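Local atomic coordinates of DNA-3-methyladenine glycosidase II, putative (Deinococcus radiodurans, PDB entry 2YG9), a protein that belongs to the helix-hairpin-helix (HhH-GPD) superfamily of base excision DNA repair proteins and has an all-helical fold. Residues Ala81-Leu89 against Val101-Leu111; Arg117-Ala125 against Val149-Trp157. All blocks are in the same frame, centred on the assembly; numbering follows the deposited sequence.

Contact 1: residues Ala81-Leu89 against Val101-Leu111; sequences AIYGRLEGL and VSGDDLRGVGL
R85 reaches across from helix 76-87 to the carbonyl of V109, at the Schellman motif that closes the short helix 103-108 of this HhH-GPD fold. Its grip is side-on: NE lies 2.8 Å and NH2 3.0 Å from V109 O, and the oxygen sits in the guanidinium plane, so one acceptor takes two N-H groups. The bend at chi3 turns the head back over I82 CA, whereas R85 CB stays against the V109 side chain. G110 adopts a positive phi (115°), which suits glycine, and G110 N donates to R107 O. At the other end of helix 103-108, S102 is the N-cap, its OG accepting from D105 N at 3.1 Å. Apolar side chains fill the middle. I82 holds CG1 anti to the backbone N (chi1 -164°), which carries CD1 across to the G110 backbone and to L111 CD2 at 3.6 Å. L86 CD2 meets V109 CG2 at 3.7 Å and also touches L106, while L89 CD1 faces the notch formed by L106 CD2 (3.7 Å) and V101 CG1 (3.9 Å). L86 and L111 also touch A70 of helix 61-71. R107, in cation-pi contact with W113, donates from NH1 to L111 O at 2.9 Å, nearly straight at 172°.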
ATOM      1  N   ALA A  81      -9.374  -7.984 -14.264  1.00 15.28           N
ATOM      2  CA  ALA A  81      -9.771  -7.854 -15.667  1.00 14.68           C
ATOM      3  C   ALA A  81      -9.169  -6.645 -16.358  1.00 14.26           C
ATOM      4  O   ALA A  81      -8.615  -6.751 -17.464  1.00 12.98           O
ATOM      5  CB  ALA A  81     -11.299  -7.766 -15.757  1.00 14.66           C
ATOM      6  N   ILE A  82      -9.342  -5.479 -15.732  1.00 13.84           N
ATOM      7  CA  ILE A  82      -8.885  -4.219 -16.306  1.00 13.68           C
ATOM      8  C   ILE A  82      -7.355  -4.157 -16.356  1.00 13.82           C
ATOM      9  O   ILE A  82      -6.788  -3.664 -17.326  1.00 14.19           O
ATOM     10  CB  ILE A  82      -9.467  -2.995 -15.537  1.00 13.62           C
ATOM     11  CG1 ILE A  82      -9.306  -1.725 -16.372  1.00 15.00           C
ATOM     12  CG2 ILE A  82      -8.837  -2.839 -14.157  1.00 14.22           C
ATOM     13  CD1 ILE A  82     -10.253  -0.619 -15.966  1.00 12.50           C
ATOM     14  N   TYR A  83      -6.689  -4.691 -15.340  1.00 13.57           N
ATOM     15  CA  TYR A  83      -5.231  -4.750 -15.354  1.00 13.69           C
ATOM     16  C   TYR A  83      -4.750  -5.670 -16.495  1.00 13.57           C
ATOM     17  O   TYR A  83      -3.782  -5.372 -17.160  1.00 13.11           O
ATOM     18  CB  TYR A  83      -4.631  -5.203 -14.006  1.00 13.97           C
ATOM     19  CG  TYR A  83      -3.124  -5.014 -13.997  1.00 13.01           C
ATOM     20  CD1 TYR A  83      -2.585  -3.739 -13.973  1.00 11.90           C
ATOM     21  CD2 TYR A  83      -2.258  -6.085 -14.101  1.00 11.71           C
ATOM     22  CE1 TYR A  83      -1.229  -3.540 -14.024  1.00 13.66           C
ATOM     23  CE2 TYR A  83      -0.865  -5.884 -14.145  1.00 12.30           C
ATOM     24  CZ  TYR A  83      -0.372  -4.610 -14.103  1.00 11.55           C
ATOM     25  OH  TYR A  83       0.982  -4.360 -14.164  1.00 13.52           O
ATOM     26  N   GLY A  84      -5.477  -6.759 -16.731  1.00 14.18           N
ATOM     27  CA  GLY A  84      -5.187  -7.658 -17.836  1.00 13.82           C
ATOM     28  C   GLY A  84      -5.373  -6.973 -19.160  1.00 13.92           C
ATOM     29  O   GLY A  84      -4.610  -7.192 -20.075  1.00 15.92           O
ATOM     30  N   ARG A  85      -6.374  -6.116 -19.279  1.00 13.55           N
ATOM     31  CA  ARG A  85      -6.530  -5.314 -20.522  1.00 13.31           C
ATOM     32  C   ARG A  85      -5.396  -4.294 -20.745  1.00 13.42           C
ATOM     33  O   ARG A  85      -4.966  -4.051 -21.889  1.00 13.07           O
ATOM     34  CB  ARG A  85      -7.885  -4.641 -20.568  1.00 12.66           C
ATOM     35  CG  ARG A  85      -8.988  -5.637 -20.608  1.00 14.46           C
ATOM     36  CD  ARG A  85     -10.319  -5.011 -20.989  1.00 15.15           C
ATOM     37  NE  ARG A  85     -10.849  -4.189 -19.915  1.00 16.66           N
ATOM     38  CZ  ARG A  85     -11.559  -4.645 -18.897  1.00 17.33           C
ATOM     39  NH1 ARG A  85     -11.803  -5.943 -18.783  1.00 18.26           N
ATOM     40  NH2 ARG A  85     -12.042  -3.793 -17.999  1.00 17.27           N
ATOM     41  N   LEU A  86      -4.887  -3.723 -19.655  1.00 12.78           N
ATOM     42  CA  LEU A  86      -3.696  -2.882 -19.721  1.00 12.46           C
ATOM     43  C   LEU A  86      -2.480  -3.660 -20.208  1.00 12.51           C
ATOM     44  O   LEU A  86      -1.756  -3.197 -21.106  1.00 12.77           O
ATOM     45  CB  LEU A  86      -3.417  -2.201 -18.359  1.00 11.59           C
ATOM     46  CG  LEU A  86      -4.446  -1.103 -18.002  1.00  8.89           C
ATOM     47  CD1 LEU A  86      -4.261  -0.698 -16.577  1.00 11.51           C
ATOM     48  CD2 LEU A  86      -4.432   0.134 -18.951  1.00 11.13           C
ATOM     49  N   GLU A  87      -2.255  -4.820 -19.597  1.00 13.44           N
ATOM     50  CA  GLU A  87      -1.220  -5.779 -20.014  1.00 14.92           C
ATOM     51  C   GLU A  87      -1.306  -6.155 -21.485  1.00 14.46           C
ATOM     52  O   GLU A  87      -0.314  -6.479 -22.100  1.00 14.58           O
ATOM     53  CB  GLU A  87      -1.297  -7.068 -19.168  1.00 14.64           C
ATOM     54  CG  GLU A  87      -0.835  -6.883 -17.726  1.00 17.66           C
ATOM     55  CD  GLU A  87      -0.842  -8.180 -16.933  1.00 17.93           C
ATOM     56  OE1 GLU A  87      -1.888  -8.847 -16.902  1.00 27.50           O
ATOM     57  OE2 GLU A  87       0.186  -8.527 -16.344  1.00 21.07           O
ATOM     58  N   GLY A  88      -2.499  -6.076 -22.039  1.00 15.02           N
ATOM     59  CA  GLY A  88      -2.758  -6.468 -23.409  1.00 15.51           C
ATOM     60  C   GLY A  88      -2.553  -5.362 -24.411  1.00 15.54           C
ATOM     61  O   GLY A  88      -2.528  -5.603 -25.610  1.00 17.21           O
ATOM     62  N   LEU A  89      -2.389  -4.139 -23.929  1.00 15.49           N
ATOM     63  CA  LEU A  89      -2.026  -3.041 -24.812  1.00 14.84           C
ATOM     64  C   LEU A  89      -0.624  -3.291 -25.339  1.00 14.47           C
ATOM     65  O   LEU A  89       0.188  -3.996 -24.686  1.00 14.55           O
ATOM     66  CB  LEU A  89      -2.073  -1.697 -24.073  1.00 14.09           C
ATOM     67  CG  LEU A  89      -3.439  -1.207 -23.585  1.00 12.89           C
ATOM     68  CD1 LEU A  89      -3.254  -0.007 -22.661  1.00 10.61           C
ATOM     69  CD2 LEU A  89      -4.318  -0.869 -24.768  1.00 10.68           C
ATOM     70  N   VAL A 101       0.050   4.813 -26.037  1.00 10.62           N
ATOM     71  CA  VAL A 101      -1.365   4.505 -26.055  1.00 10.80           C
ATOM     72  C   VAL A 101      -2.127   5.824 -25.883  1.00 10.10           C
ATOM     73  O   VAL A 101      -1.741   6.662 -25.070  1.00 12.27           O
ATOM     74  CB  VAL A 101      -1.671   3.514 -24.938  1.00 10.02           C
ATOM     75  CG1 VAL A 101      -3.119   3.165 -24.921  1.00 11.49           C
ATOM     76  CG2 VAL A 101      -0.799   2.266 -25.133  1.00  8.22           C
ATOM     77  N   SER A 102      -3.160   6.052 -26.684  1.00 10.56           N
ATOM     78  CA  SER A 102      -3.897   7.307 -26.613  1.00 11.05           C
ATOM     79  C   SER A 102      -4.756   7.337 -25.337  1.00 11.15           C
ATOM     80  O   SER A 102      -5.070   6.292 -24.777  1.00 10.12           O
ATOM     81  CB  SER A 102      -4.793   7.433 -27.834  1.00 11.56           C
ATOM     82  OG  SER A 102      -5.730   6.374 -27.877  1.00 11.39           O
ATOM     83  N   GLY A 103      -5.155   8.514 -24.880  1.00 10.63           N
ATOM     84  CA  GLY A 103      -6.094   8.574 -23.761  1.00 11.19           C
ATOM     85  C   GLY A 103      -7.414   7.871 -24.068  1.00 11.34           C
ATOM     86  O   GLY A 103      -8.050   7.294 -23.184  1.00 10.54           O
ATOM     87  N   ASP A 104      -7.820   7.916 -25.332  1.00 11.89           N
ATOM     88  CA  ASP A 104      -9.047   7.279 -25.759  1.00 12.96           C
ATOM     89  C   ASP A 104      -8.954   5.766 -25.645  1.00 12.67           C
ATOM     90  O   ASP A 104      -9.926   5.135 -25.246  1.00 13.17           O
ATOM     91  CB  ASP A 104      -9.438   7.718 -27.177  1.00 13.21           C
ATOM     92  CG  ASP A 104      -9.904   9.143 -27.225  1.00 19.12           C
ATOM     93  OD1 ASP A 104     -10.128   9.783 -26.133  1.00 23.13           O
ATOM     94  OD2 ASP A 104     -10.020   9.654 -28.359  1.00 23.52           O
ATOM     95  N   ASP A 105      -7.792   5.191 -25.940  1.00 11.93           N
ATOM     96  CA  ASP A 105      -7.616   3.765 -25.763  1.00 12.24           C
ATOM     97  C   ASP A 105      -7.475   3.361 -24.290  1.00 11.83           C
ATOM     98  O   ASP A 105      -7.901   2.275 -23.921  1.00 11.35           O
ATOM     99  CB  ASP A 105      -6.468   3.234 -26.640  1.00 13.18           C
ATOM    100  CG  ASP A 105      -6.808   3.313 -28.151  1.00 15.92           C
ATOM    101  OD1 ASP A 105      -8.004   3.435 -28.513  1.00 20.89           O
ATOM    102  OD2 ASP A 105      -5.881   3.291 -28.975  1.00 17.89           O
ATOM    103  N   LEU A 106      -6.900   4.219 -23.446  1.00 10.58           N
ATOM    104  CA  LEU A 106      -6.878   3.934 -22.011  1.00 10.75           C
ATOM    105  C   LEU A 106      -8.264   4.029 -21.409  1.00 10.97           C
ATOM    106  O   LEU A 106      -8.637   3.203 -20.590  1.00 11.65           O
ATOM    107  CB  LEU A 106      -5.935   4.870 -21.278  1.00 10.37           C
ATOM    108  CG  LEU A 106      -4.469   4.677 -21.683  1.00  9.46           C
ATOM    109  CD1 LEU A 106      -3.634   5.809 -21.124  1.00  8.19           C
ATOM    110  CD2 LEU A 106      -3.943   3.289 -21.233  1.00 10.95           C
ATOM    111  N   ARG A 107      -9.056   5.017 -21.826  1.00 10.81           N
ATOM    112  CA  ARG A 107     -10.475   5.031 -21.457  1.00 11.53           C
ATOM    113  C   ARG A 107     -11.148   3.754 -21.913  1.00 11.04           C
ATOM    114  O   ARG A 107     -11.954   3.152 -21.195  1.00 10.35           O
ATOM    115  CB  ARG A 107     -11.192   6.208 -22.107  1.00 12.14           C
ATOM    116  CG  ARG A 107     -11.049   7.452 -21.348  1.00 14.69           C
ATOM    117  CD  ARG A 107     -11.917   7.401 -20.067  1.00 16.11           C
ATOM    118  NE  ARG A 107     -13.324   7.783 -20.254  1.00 17.09           N
ATOM    119  CZ  ARG A 107     -14.326   7.424 -19.448  1.00 16.60           C
ATOM    120  NH1 ARG A 107     -14.126   6.582 -18.439  1.00 14.08           N
ATOM    121  NH2 ARG A 107     -15.560   7.897 -19.651  1.00 16.49           N
ATOM    122  N   GLY A 108     -10.793   3.364 -23.117  1.00 11.76           N
ATOM    123  CA  GLY A 108     -11.304   2.168 -23.790  1.00 12.70           C
ATOM    124  C   GLY A 108     -11.152   0.878 -23.040  1.00 12.63           C
ATOM    125  O   GLY A 108     -11.969  -0.026 -23.207  1.00 14.91           O
ATOM    126  N   VAL A 109     -10.153   0.785 -22.174  1.00 12.92           N
ATOM    127  CA  VAL A 109      -9.986  -0.419 -21.392  1.00 12.35           C
ATOM    128  C   VAL A 109     -10.889  -0.397 -20.199  1.00 11.66           C
ATOM    129  O   VAL A 109     -10.973  -1.377 -19.508  1.00 11.39           O
ATOM    130  CB  VAL A 109      -8.494  -0.695 -20.924  1.00 13.36           C
ATOM    131  CG1 VAL A 109      -7.595  -0.856 -22.130  1.00 13.07           C
ATOM    132  CG2 VAL A 109      -8.000   0.376 -19.909  1.00 12.35           C
ATOM    133  N   GLY A 110     -11.529   0.736 -19.932  1.00 11.52           N
ATOM    134  CA  GLY A 110     -12.459   0.845 -18.820  1.00 11.32           C
ATOM    135  C   GLY A 110     -12.069   1.791 -17.721  1.00 10.51           C
ATOM    136  O   GLY A 110     -12.779   1.882 -16.724  1.00 11.81           O
ATOM    137  N   LEU A 111     -10.978   2.526 -17.898  1.00  9.82           N
ATOM    138  CA  LEU A 111     -10.509   3.445 -16.872  1.00  8.84           C
ATOM    139  C   LEU A 111     -11.311   4.727 -16.833  1.00  8.18           C
ATOM    140  O   LEU A 111     -11.627   5.301 -17.850  1.00  8.25           O
ATOM    141  CB  LEU A 111      -9.035   3.801 -17.078  1.00  8.59           C
ATOM    142  CG  LEU A 111      -8.011   2.694 -16.855  1.00  7.41           C
ATOM    143  CD1 LEU A 111      -6.647   3.215 -17.190  1.00 11.47           C
ATOM    144  CD2 LEU A 111      -7.996   2.151 -15.389  1.00  5.75           C
TER

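Contact 2: residues Arg117-Ala125 against Val149-Trp157; sequences RTVQAAAAA and VQLPGIGRW
L151 spreads its two methyls over the alanine face of helix 113-127: CD1 lies 4.1 Å from A122 CB, and CD2 lies 4.0 Å from A125 CB while also approaching the backbone of A121. Short alanine side chains suit this face because they let the loop come close to the helix backbone, and the forked leucine spans about one helical turn, from A121 and A122 to A125. I131 lies against both L151 and A125 at that end. Next in the chain, P152 lays its ring on A121, with CD only 3.5 Å from A121 CB, slightly tighter than usual for two carbons. The aliphatic part of R117 crosses the same ring at about a right angle, its CG 3.7 Å from P152 CG. I154 CG1 meets T118 CG2 at 3.7 Å, a beta-branched pair; T118 also touches V69 and I154 touches L65, both of helix 61-71.

L151 to I154 form a type II turn, the hairpin between helices 141-149 and 156-166 that gives the helix-hairpin-helix its name. Proline at its second position has the required fixed phi, and G153 at the third takes a positive phi (85°), which favours glycine; having no side chain also lets G153 CA pass 3.6 Å from T118 OG1. The turn directs the P152 carbonyl at the helix, with its O 2.7 Å from T118 OG1. A chi1 of -63° sets that hydroxyl beside its own backbone N, near the carbonyl of A114 as well. The hairpin thus meets the helix mainly through carbon, with T118 OG1 and P152 O the one polar pair.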
ATOM      1  N   ARG A 117      -5.519   9.798 -16.298  1.00  5.93           N
ATOM      2  CA  ARG A 117      -4.636  10.914 -16.028  0.60  6.00           C
ATOM      3  C   ARG A 117      -3.520  10.524 -15.079  1.00  5.65           C
ATOM      4  O   ARG A 117      -2.344  10.881 -15.280  1.00  5.55           O
ATOM      5  CB  ARG A 117      -5.434  12.071 -15.420  0.60  5.99           C
ATOM      6  CG  ARG A 117      -4.591  13.218 -14.883  0.60  6.58           C
ATOM      7  CD  ARG A 117      -5.465  14.411 -14.417  0.60  8.25           C
ATOM      8  NE  ARG A 117      -6.172  15.039 -15.540  0.60  9.28           N
ATOM      9  CZ  ARG A 117      -5.619  15.819 -16.471  0.60 13.58           C
ATOM     10  NH1 ARG A 117      -4.307  16.072 -16.452  0.60 15.31           N
ATOM     11  NH2 ARG A 117      -6.384  16.352 -17.442  0.60 10.63           N
ATOM     12  N   THR A 118      -3.899   9.831 -14.030  1.00  4.96           N
ATOM     13  CA  THR A 118      -2.932   9.302 -13.046  1.00  5.81           C
ATOM     14  C   THR A 118      -1.935   8.362 -13.692  1.00  5.10           C
ATOM     15  O   THR A 118      -0.733   8.523 -13.557  1.00  5.35           O
ATOM     16  CB  THR A 118      -3.686   8.553 -11.915  1.00  4.87           C
ATOM     17  OG1 THR A 118      -4.526   9.478 -11.222  1.00  5.48           O
ATOM     18  CG2 THR A 118      -2.715   7.894 -10.956  1.00  4.40           C
ATOM     19  N   VAL A 119      -2.438   7.373 -14.423  1.00  6.78           N
ATOM     20  CA  VAL A 119      -1.582   6.456 -15.199  1.00  7.16           C
ATOM     21  C   VAL A 119      -0.686   7.159 -16.228  1.00  7.31           C
ATOM     22  O   VAL A 119       0.518   6.857 -16.313  1.00  7.23           O
ATOM     23  CB  VAL A 119      -2.395   5.308 -15.885  1.00  8.24           C
ATOM     24  CG1 VAL A 119      -1.461   4.441 -16.705  1.00  8.98           C
ATOM     25  CG2 VAL A 119      -3.128   4.432 -14.841  1.00  9.87           C
ATOM     26  N   GLN A 120      -1.229   8.106 -16.999  1.00  7.22           N
ATOM     27  CA  GLN A 120      -0.388   8.899 -17.866  1.00  7.19           C
ATOM     28  C   GLN A 120       0.668   9.674 -17.119  1.00  7.17           C
ATOM     29  O   GLN A 120       1.801   9.792 -17.570  1.00  6.26           O
ATOM     30  CB  GLN A 120      -1.207   9.816 -18.739  1.00  7.59           C
ATOM     31  CG  GLN A 120      -2.095   9.009 -19.722  1.00  8.79           C
ATOM     32  CD  GLN A 120      -3.044   9.870 -20.495  1.00  9.15           C
ATOM     33  OE1 GLN A 120      -3.518  10.899 -20.001  1.00 12.76           O
ATOM     34  NE2 GLN A 120      -3.255   9.509 -21.762  1.00  9.46           N
ATOM     35  N   ALA A 121       0.274  10.215 -15.964  1.00  6.74           N
ATOM     36  CA  ALA A 121       1.153  11.041 -15.168  1.00  6.66           C
ATOM     37  C   ALA A 121       2.307  10.218 -14.626  1.00  5.50           C
ATOM     38  O   ALA A 121       3.464  10.676 -14.635  1.00  5.74           O
ATOM     39  CB  ALA A 121       0.364  11.725 -14.053  1.00  5.73           C
ATOM     40  N   ALA A 122       1.992   9.013 -14.155  1.00  6.31           N
ATOM     41  CA  ALA A 122       2.996   8.061 -13.598  1.00  6.09           C
ATOM     42  C   ALA A 122       3.950   7.588 -14.691  1.00  5.69           C
ATOM     43  O   ALA A 122       5.159   7.542 -14.467  1.00  5.13           O
ATOM     44  CB  ALA A 122       2.295   6.865 -12.938  1.00  5.78           C
ATOM     45  N   ALA A 123       3.427   7.249 -15.882  1.00  6.76           N
ATOM     46  CA  ALA A 123       4.319   6.857 -17.007  1.00  6.90           C
ATOM     47  C   ALA A 123       5.280   8.012 -17.360  1.00  6.70           C
ATOM     48  O   ALA A 123       6.445   7.794 -17.568  1.00  8.35           O
ATOM     49  CB  ALA A 123       3.519   6.422 -18.235  1.00  6.41           C
ATOM     50  N   ALA A 124       4.756   9.234 -17.424  1.00  7.19           N
ATOM     51  CA  ALA A 124       5.508  10.433 -17.783  1.00  7.27           C
ATOM     52  C   ALA A 124       6.566  10.708 -16.761  1.00  7.31           C
ATOM     53  O   ALA A 124       7.676  11.046 -17.112  1.00  8.91           O
ATOM     54  CB  ALA A 124       4.547  11.663 -17.950  1.00  7.52           C
ATOM     55  N   ALA A 125       6.265  10.441 -15.498  1.00  7.44           N
ATOM     56  CA  ALA A 125       7.207  10.667 -14.411  1.00  8.36           C
ATOM     57  C   ALA A 125       8.368   9.662 -14.481  1.00  8.95           C
ATOM     58  O   ALA A 125       9.518  10.010 -14.196  1.00 10.04           O
ATOM     59  CB  ALA A 125       6.460  10.624 -13.047  1.00  8.34           C
ATOM     60  N   VAL A 149       2.886  11.451  -4.219  1.00  6.56           N
ATOM     61  CA  VAL A 149       1.871  12.466  -3.907  1.00  6.61           C
ATOM     62  C   VAL A 149       1.754  13.560  -4.967  1.00  5.82           C
ATOM     63  O   VAL A 149       0.666  14.058  -5.196  1.00  5.61           O
ATOM     64  CB  VAL A 149       2.101  13.097  -2.478  1.00  5.72           C
ATOM     65  CG1 VAL A 149       1.324  14.437  -2.276  1.00  6.36           C
ATOM     66  CG2 VAL A 149       1.681  12.062  -1.425  1.00  7.53           C
ATOM     67  N   GLN A 150       2.856  13.901  -5.615  1.00  6.49           N
ATOM     68  CA  GLN A 150       2.825  14.956  -6.662  1.00  8.09           C
ATOM     69  C   GLN A 150       2.051  14.545  -7.895  1.00  6.96           C
ATOM     70  O   GLN A 150       1.677  15.393  -8.698  1.00  7.70           O
ATOM     71  CB  GLN A 150       4.235  15.393  -7.077  1.00  8.58           C
ATOM     72  CG  GLN A 150       4.867  16.273  -6.064  1.00 12.58           C
ATOM     73  CD  GLN A 150       3.983  17.470  -5.640  1.00 16.97           C
ATOM     74  OE1 GLN A 150       3.689  18.366  -6.466  1.00 18.82           O
ATOM     75  NE2 GLN A 150       3.535  17.469  -4.357  1.00 14.12           N
ATOM     76  N   LEU A 151       1.783  13.255  -8.047  1.00  7.43           N
ATOM     77  CA  LEU A 151       1.015  12.779  -9.195  1.00  8.14           C
ATOM     78  C   LEU A 151      -0.461  13.027  -8.926  1.00  8.32           C
ATOM     79  O   LEU A 151      -0.915  12.836  -7.774  1.00  9.60           O
ATOM     80  CB  LEU A 151       1.266  11.287  -9.451  1.00  7.66           C
ATOM     81  CG  LEU A 151       2.729  10.914  -9.761  1.00 10.08           C
ATOM     82  CD1 LEU A 151       2.898   9.381  -9.778  1.00 10.22           C
ATOM     83  CD2 LEU A 151       3.167  11.565 -11.067  1.00  6.94           C
ATOM     84  N   PRO A 152      -1.225  13.429  -9.970  1.00  7.63           N
ATOM     85  CA  PRO A 152      -2.658  13.677  -9.773  1.00  8.08           C
ATOM     86  C   PRO A 152      -3.361  12.365  -9.424  1.00  8.64           C
ATOM     87  O   PRO A 152      -3.036  11.342 -10.018  1.00  8.49           O
ATOM     88  CB  PRO A 152      -3.128  14.164 -11.137  1.00  8.19           C
ATOM     89  CG  PRO A 152      -2.132  13.605 -12.122  1.00  7.07           C
ATOM     90  CD  PRO A 152      -0.820  13.603 -11.377  1.00  7.98           C
ATOM     91  N   GLY A 153      -4.275  12.392  -8.460  1.00  9.24           N
ATOM     92  CA  GLY A 153      -5.040  11.188  -8.072  1.00  9.06           C
ATOM     93  C   GLY A 153      -4.350  10.294  -7.054  1.00  9.64           C
ATOM     94  O   GLY A 153      -4.944   9.313  -6.572  1.00 10.36           O
ATOM     95  N   ILE A 154      -3.097  10.593  -6.736  1.00  8.68           N
ATOM     96  CA  ILE A 154      -2.360   9.787  -5.781  1.00  8.77           C
ATOM     97  C   ILE A 154      -2.068  10.707  -4.606  1.00  9.39           C
ATOM     98  O   ILE A 154      -1.351  11.688  -4.774  1.00  8.59           O
ATOM     99  CB  ILE A 154      -1.052   9.206  -6.381  1.00  9.90           C
ATOM    100  CG1 ILE A 154      -1.394   8.229  -7.545  1.00  9.45           C
ATOM    101  CG2 ILE A 154      -0.209   8.571  -5.251  1.00  8.77           C
ATOM    102  CD1 ILE A 154      -0.225   7.527  -8.201  1.00  8.07           C
ATOM    103  N   GLY A 155      -2.709  10.426  -3.457  1.00  8.73           N
ATOM    104  CA  GLY A 155      -2.471  11.149  -2.222  1.00  7.81           C
ATOM    105  C   GLY A 155      -1.518  10.366  -1.343  1.00  8.40           C
ATOM    106  O   GLY A 155      -0.950   9.326  -1.755  1.00  7.92           O
ATOM    107  N   ARG A 156      -1.348  10.856  -0.121  1.00  7.91           N
ATOM    108  CA  ARG A 156      -0.510  10.191   0.862  1.00  8.10           C
ATOM    109  C   ARG A 156      -0.980   8.735   1.130  1.00  8.06           C
ATOM    110  O   ARG A 156      -0.170   7.835   1.256  1.00  7.12           O
ATOM    111  CB  ARG A 156      -0.543  10.981   2.151  1.00  8.23           C
ATOM    112  CG  ARG A 156       0.197  10.360   3.291  1.00  8.14           C
ATOM    113  CD  ARG A 156       0.692  11.418   4.232  1.00 11.42           C
ATOM    114  NE  ARG A 156       1.811  10.837   4.901  1.00 18.13           N
ATOM    115  CZ  ARG A 156       3.068  11.218   4.817  1.00 16.29           C
ATOM    116  NH1 ARG A 156       3.488  12.341   4.215  1.00 16.15           N
ATOM    117  NH2 ARG A 156       3.907  10.470   5.465  1.00 20.54           N
ATOM    118  N   TRP A 157      -2.290   8.537   1.243  1.00  8.10           N
ATOM    119  CA  TRP A 157      -2.828   7.202   1.578  1.00  7.77           C
ATOM    120  C   TRP A 157      -2.455   6.153   0.522  1.00  6.33           C
ATOM    121  O   TRP A 157      -1.961   5.075   0.821  1.00  5.30           O
ATOM    122  CB  TRP A 157      -4.348   7.292   1.757  1.00  8.38           C
ATOM    123  CG  TRP A 157      -4.943   5.962   2.093  1.00  9.11           C
ATOM    124  CD1 TRP A 157      -5.002   5.385   3.334  1.00  9.50           C
ATOM    125  CD2 TRP A 157      -5.511   5.030   1.187  1.00  9.69           C
ATOM    126  NE1 TRP A 157      -5.569   4.153   3.250  1.00  8.90           N
ATOM    127  CE2 TRP A 157      -5.910   3.903   1.948  1.00  8.46           C
ATOM    128  CE3 TRP A 157      -5.756   5.039  -0.199  1.00 10.34           C
ATOM    129  CZ2 TRP A 157      -6.541   2.789   1.376  1.00  9.90           C
ATOM    130  CZ3 TRP A 157      -6.377   3.920  -0.775  1.00 10.84           C
ATOM    131  CH2 TRP A 157      -6.741   2.799   0.013  1.00 10.29           C
TER

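How the contacts relate
Contacts 1 and 2 come in series along the chain, the first closing at L111 before the second opens at R117, and their centres lie about 17 Å apart on the same side of the chain's centre. Helix 103-108, in contact 1, is followed directly by helix 113-127, in contact 2, and the two meet where Q120 NE2 packs 3.6 Å from G103 CA and near L106. Helix 61-71 touches side chains of both contacts. Helix 113-127 thus links the helices of contact 1 to the hairpin of contact 2, all four segments lying within one HhH-GPD family region.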